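Local coordinates for SxtG (Microseira wollei, PDB 6U1R), which probably transfers an amidino group through a cysteine-bound intermediate, as in glycine amidinotransferases, and belongs to the saxitoxin biosynthetic pathway, at residues D35-V40 against L324-E329; E46-P51 against G129-N134. One frame throughout, in Å; residues are numbered along the deposited sequence. Where two conformers were deposited one is given.

Contact 1 (D35-V40 against L324-E329); sequences DALEEV and LMLDEE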
loop_
_atom_site.group_PDB
_atom_site.type_symbol
_atom_site.label_atom_id
_atom_site.label_comp_id
_atom_site.label_asym_id
_atom_site.label_seq_id
_atom_site.Cartn_x
_atom_site.Cartn_y
_atom_site.Cartn_z
ATOM N N ASP A 35 -9.948 -25.395 3.004
ATOM C CA ASP A 35 -11.345 -25.465 2.587
ATOM C C ASP A 35 -11.420 -25.709 1.075
ATOM O O ASP A 35 -10.503 -25.370 0.311
ATOM C CB ASP A 35 -12.111 -24.184 2.965
ATOM C CG ASP A 35 -12.528 -24.120 4.431
ATOM O OD1 ASP A 35 -12.601 -25.158 5.134
ATOM O OD2 ASP A 35 -12.830 -22.991 4.887
ATOM N N ALA A 36 -12.528 -26.312 0.645
ATOM C CA ALA A 36 -12.685 -26.777 -0.732
ATOM C C ALA A 36 -12.354 -25.693 -1.757
ATOM O O ALA A 36 -13.016 -24.652 -1.814
ATOM C CB ALA A 36 -14.121 -27.282 -0.933
ATOM N N LEU A 37 -11.344 -25.955 -2.587
ATOM C CA LEU A 37 -10.761 -24.930 -3.455
ATOM C C LEU A 37 -11.631 -24.728 -4.690
ATOM O O LEU A 37 -11.885 -25.681 -5.436
ATOM C CB LEU A 37 -9.344 -25.329 -3.851
ATOM C CG LEU A 37 -8.516 -24.326 -4.669
ATOM C CD1 LEU A 37 -8.403 -23.004 -3.945
ATOM C CD2 LEU A 37 -7.137 -24.908 -4.972
ATOM N N GLU A 38 -12.098 -23.497 -4.899
ATOM C CA GLU A 38 -12.965 -23.172 -6.034
ATOM C C GLU A 38 -12.262 -22.364 -7.111
ATOM O O GLU A 38 -12.514 -22.570 -8.299
ATOM C CB GLU A 38 -14.207 -22.400 -5.558
ATOM C CG GLU A 38 -15.172 -23.261 -4.727
ATOM C CD GLU A 38 -16.505 -22.590 -4.408
ATOM O OE1 GLU A 38 -16.677 -21.379 -4.661
ATOM O OE2 GLU A 38 -17.402 -23.303 -3.905
ATOM N N GLU A 39 -11.380 -21.445 -6.725
ATOM C CA GLU A 39 -10.711 -20.602 -7.703
ATOM C C GLU A 39 -9.325 -20.270 -7.174
ATOM O O GLU A 39 -9.162 -19.979 -5.983
ATOM C CB GLU A 39 -11.510 -19.322 -7.997
ATOM C CG GLU A 39 -10.817 -18.406 -9.018
ATOM C CD GLU A 39 -11.748 -17.366 -9.656
ATOM O OE1 GLU A 39 -12.979 -17.595 -9.688
ATOM O OE2 GLU A 39 -11.243 -16.329 -10.141
ATOM N N VAL A 40 -8.337 -20.338 -8.070
ATOM C CA VAL A 40 -6.936 -20.127 -7.724
ATOM C C VAL A 40 -6.258 -19.324 -8.833
ATOM O O VAL A 40 -6.532 -19.533 -10.022
ATOM C CB VAL A 40 -6.241 -21.498 -7.490
ATOM C CG1 VAL A 40 -6.109 -22.295 -8.811
ATOM C CG2 VAL A 40 -4.901 -21.332 -6.800
ATOM N N LEU A 324 -0.154 -28.368 -1.847
ATOM C CA LEU A 324 -1.370 -27.570 -2.030
ATOM C C LEU A 324 -2.566 -28.475 -1.766
ATOM O O LEU A 324 -2.699 -29.519 -2.407
ATOM C CB LEU A 324 -1.461 -26.970 -3.442
ATOM C CG LEU A 324 -2.757 -26.197 -3.755
ATOM C CD1 LEU A 324 -2.820 -24.938 -2.921
ATOM C CD2 LEU A 324 -2.915 -25.870 -5.244
ATOM N N MET A 325 -3.428 -28.062 -0.838
ATOM C CA MET A 325 -4.649 -28.789 -0.505
ATOM C C MET A 325 -5.790 -28.326 -1.405
ATOM O O MET A 325 -6.065 -27.126 -1.485
ATOM C CB MET A 325 -5.053 -28.558 0.952
ATOM C CG MET A 325 -4.002 -28.903 2.015
ATOM S SD MET A 325 -3.440 -30.580 1.936
ATOM C CE MET A 325 -4.954 -31.482 2.276
ATOM N N LEU A 326 -6.485 -29.281 -2.022
ATOM C CA LEU A 326 -7.709 -28.990 -2.758
ATOM C C LEU A 326 -8.951 -29.065 -1.885
ATOM O O LEU A 326 -9.986 -28.478 -2.239
ATOM C CB LEU A 326 -7.849 -29.963 -3.932
ATOM C CG LEU A 326 -6.619 -30.110 -4.828
ATOM C CD1 LEU A 326 -6.912 -31.004 -6.024
ATOM C CD2 LEU A 326 -6.087 -28.743 -5.272
ATOM N N ASP A 327 -8.875 -29.811 -0.790
ATOM C CA ASP A 327 -9.851 -29.825 0.299
ATOM C C ASP A 327 -9.115 -30.459 1.474
ATOM O O ASP A 327 -7.882 -30.525 1.460
ATOM C CB ASP A 327 -11.152 -30.545 -0.102
ATOM C CG ASP A 327 -10.930 -31.955 -0.609
ATOM O OD1 ASP A 327 -9.969 -32.626 -0.174
ATOM O OD2 ASP A 327 -11.745 -32.391 -1.459
ATOM N N GLU A 328 -9.852 -30.936 2.480
ATOM C CA GLU A 328 -9.190 -31.501 3.653
ATOM C C GLU A 328 -8.485 -32.828 3.377
ATOM O O GLU A 328 -7.723 -33.299 4.236
ATOM C CB GLU A 328 -10.208 -31.686 4.778
ATOM C CG GLU A 328 -10.806 -30.374 5.233
ATOM C CD GLU A 328 -11.736 -30.504 6.418
ATOM O OE1 GLU A 328 -11.788 -31.597 7.027
ATOM O OE2 GLU A 328 -12.403 -29.497 6.749
ATOM N N GLU A 329 -8.699 -33.430 2.213
ATOM C CA GLU A 329 -8.183 -34.759 1.902
ATOM C C GLU A 329 -7.226 -34.767 0.719
ATOM O O GLU A 329 -6.153 -35.375 0.800
ATOM C CB GLU A 329 -9.378 -35.699 1.646
ATOM C CG GLU A 329 -9.005 -37.089 1.189
ATOM C CD GLU A 329 -10.229 -37.984 0.942
ATOM O OE1 GLU A 329 -11.347 -37.444 0.789
ATOM O OE2 GLU A 329 -10.071 -39.225 0.892
HETATM O O HOH W 1 -13.263 -27.691 4.963
#
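Leu37 N donates to Leu326 O over 2.9 Å, the single direct hydrogen bond between the segments, at an N-H...O angle of 163°. The same oxygen also receives a CA-H...O contact from Ala36 CA at 3.5 Å, so two consecutive residues of 35-40 converge on one carbonyl. Next to this bond the leucines pack. CG of Leu37 stands anti to its backbone N (chi1 -175°). Its CD2 branch meets CD2 of Leu326 at 4.0 Å, the two side chains crossing obliquely, and CD2 of Leu324 at 4.3 Å. Asp327 lays its CB against CA of Ala36, while its carboxylate turns back on its own loop: OD1 accepts from Glu329 N at 2.8 Å, forming an Asx turn, and OD2 forms a salt bridge with Arg330. At the more exposed end a water donates to both Asp35 OD1 (2.6 Å) and Glu328 OE2 (2.7 Å), bridging two acidic groups whose repulsion it probably eases. NH1 of Arg375 hydrogen-bonds to the carbonyl oxygens of both Asp35 and Met325, linking the segments. Further on, Glu38 and Glu39 form a classic beta bulge opposite Arg374. Strand 37-42 is the middle strand of its sheet, between 106-109 and 370-375, whereas 324-325 is an edge strand of a separate three-stranded sheet; the contact joins the two, with Leu100 of helix 83-102 packing against Leu324, Leu326 and Val40.

Contact 2 (E46-P51 against G129-N134); sequences EGAMLP and GFCAAN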
loop_
_atom_site.group_PDB
_atom_site.type_symbol
_atom_site.label_atom_id
_atom_site.label_comp_id
_atom_site.label_asym_id
_atom_site.label_seq_id
_atom_site.Cartn_x
_atom_site.Cartn_y
_atom_site.Cartn_z
ATOM N N GLU A 46 6.941 -17.066 -17.753
ATOM C CA GLU A 46 7.349 -16.353 -18.959
ATOM C C GLU A 46 7.959 -14.999 -18.606
ATOM O O GLU A 46 7.462 -14.299 -17.714
ATOM C CB GLU A 46 6.150 -16.169 -19.874
ATOM C CG GLU A 46 5.520 -17.496 -20.319
ATOM C CD GLU A 46 4.657 -17.340 -21.549
ATOM O OE1 GLU A 46 3.418 -17.347 -21.409
ATOM O OE2 GLU A 46 5.231 -17.207 -22.650
ATOM N N GLY A 47 9.038 -14.634 -19.299
ATOM C CA GLY A 47 9.717 -13.361 -19.100
ATOM C C GLY A 47 10.489 -13.250 -17.809
ATOM O O GLY A 47 10.919 -12.145 -17.453
ATOM N N ALA A 48 10.668 -14.367 -17.106
ATOM C CA ALA A 48 11.262 -14.382 -15.775
ATOM C C ALA A 48 12.736 -13.970 -15.807
ATOM O O ALA A 48 13.480 -14.336 -16.719
ATOM C CB ALA A 48 11.115 -15.777 -15.164
ATOM N N MET A 49 13.136 -13.189 -14.799
ATOM C CA MET A 49 14.496 -12.703 -14.595
ATOM C C MET A 49 15.067 -13.327 -13.331
ATOM O O MET A 49 14.353 -13.495 -12.343
ATOM C CB MET A 49 14.523 -11.174 -14.451
ATOM C CG MET A 49 13.818 -10.425 -15.583
ATOM S SD MET A 49 14.658 -10.595 -17.167
ATOM C CE MET A 49 16.182 -9.740 -16.829
ATOM N N LEU A 50 16.355 -13.662 -13.354
ATOM C CA LEU A 50 16.968 -14.298 -12.198
ATOM C C LEU A 50 16.861 -13.408 -10.954
ATOM O O LEU A 50 16.853 -12.172 -11.054
ATOM C CB LEU A 50 18.441 -14.603 -12.479
ATOM C CG LEU A 50 18.783 -15.657 -13.531
ATOM C CD1 LEU A 50 20.315 -15.751 -13.677
ATOM C CD2 LEU A 50 18.179 -17.013 -13.149
ATOM N N PRO A 51 16.798 -14.017 -9.764
ATOM C CA PRO A 51 16.890 -13.244 -8.524
ATOM C C PRO A 51 18.185 -12.451 -8.482
ATOM O O PRO A 51 19.212 -12.884 -9.010
ATOM C CB PRO A 51 16.880 -14.321 -7.428
ATOM C CG PRO A 51 16.406 -15.544 -8.065
ATOM C CD PRO A 51 16.789 -15.463 -9.510
ATOM N N GLY A 129 12.964 -6.410 -12.704
ATOM C CA GLY A 129 12.186 -7.123 -11.716
ATOM C C GLY A 129 12.610 -8.572 -11.602
ATOM O O GLY A 129 13.724 -8.959 -11.976
ATOM N N PHE A 130 11.685 -9.388 -11.068
ATOM C CA PHE A 130 11.911 -10.815 -10.856
ATOM C C PHE A 130 11.007 -11.560 -11.824
ATOM O O PHE A 130 11.368 -11.719 -13.008
ATOM C CB PHE A 130 11.693 -11.164 -9.366
ATOM C CG PHE A 130 11.801 -12.657 -9.025
ATOM C CD1 PHE A 130 12.785 -13.456 -9.588
ATOM C CD2 PHE A 130 10.918 -13.242 -8.112
ATOM C CE1 PHE A 130 12.886 -14.814 -9.273
ATOM C CE2 PHE A 130 11.023 -14.616 -7.771
ATOM C CZ PHE A 130 12.000 -15.394 -8.354
ATOM N N CYS A 131 9.801 -11.961 -11.422
ATOM C CA CYS A 131 8.892 -12.746 -12.262
ATOM C C CYS A 131 7.555 -12.866 -11.526
ATOM O O CYS A 131 7.394 -12.389 -10.394
ATOM C CB CYS A 131 9.484 -14.129 -12.595
ATOM S SG CYS A 131 9.604 -15.293 -11.229
ATOM N N ALA A 132 6.593 -13.525 -12.169
ATOM C CA ALA A 132 5.284 -13.752 -11.563
ATOM C C ALA A 132 5.038 -15.238 -11.305
ATOM O O ALA A 132 3.906 -15.717 -11.386
ATOM C CB ALA A 132 4.175 -13.164 -12.434
ATOM N N ALA A 133 6.089 -15.970 -10.938
ATOM C CA ALA A 133 5.975 -17.395 -10.662
ATOM C C ALA A 133 5.369 -17.680 -9.289
ATOM O O ALA A 133 4.809 -18.765 -9.088
ATOM C CB ALA A 133 7.354 -18.062 -10.776
ATOM N N ASN A 134 5.418 -16.732 -8.350
ATOM C CA ASN A 134 5.065 -16.992 -6.950
ATOM C C ASN A 134 4.009 -16.007 -6.457
ATOM O O ASN A 134 4.310 -15.121 -5.650
ATOM C CB ASN A 134 6.301 -16.888 -6.054
ATOM C CG ASN A 134 7.399 -17.876 -6.415
ATOM O OD1 ASN A 134 7.370 -19.018 -5.980
ATOM N ND2 ASN A 134 8.379 -17.436 -7.183
HETATM O O HOH W 2 7.076 -14.684 -14.841
HETATM O O HOH W 3 15.300 -10.212 -9.851
#
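The Phe130 ring meets Met49 O at its edge, near the ring plane, 3.2 Å from CD1, and carries the sulfur of its own neighbour on one face: Cys131 SG sits 3.6 Å above the plane, over the ring centre. Pro51 approaches obliquely, CG lying 3.8 Å from Phe130 CE1. CG of Phe130 stands anti to its backbone N (chi1 176°). On the backbone, Met49 N donates to Phe130 O over 2.9 Å, and Met49 CB rests on Gly129 O at 3.4 Å. Packing is tight at Ala48, whose CB is 3.5 Å from Cys131 CB. Two waters add to the backbone pairing: one accepts from Ala132 N and donates to Glu46 O, the other donates to both Leu50 O and Gly129 O. Ala133 N makes a long hydrogen bond to Cys131 SG (3.6 Å), which may help to hold the sulfur over the ring. Phe130 lies about 7 Å, side chain to side chain, from the predicted catalytic His264, and Asn134 touches Cys368, the predicted nucleophile. Joining two irregular loops, the contact thus combines apolar packing with the Met49-Phe130 backbone bond and water bridges, close to the probable active site.

In the fold
Contact 2 is nested inside the long loop that contact 1 closes: 46-51 follows strand 37-42 of contact 1, 129-134 comes later, and 324-329 returns near the end of the chain. Their centres lie 26 Å apart and their nearest atoms about 10 Å apart, without touching. Contact 1 involves strands 37-42 and 324-325, whereas contact 2 lies wholly in loops, which precede helices 53-57 and 135-138. Both approach the probable active site, with the side chain of Leu324 in contact 1 about 9 Å from that of Cys368 and that of Phe130 in contact 2 about 8 Å from that of Asp215. The two contacts thus bring sequence-distant parts of the chain together near the predicted catalytic residues.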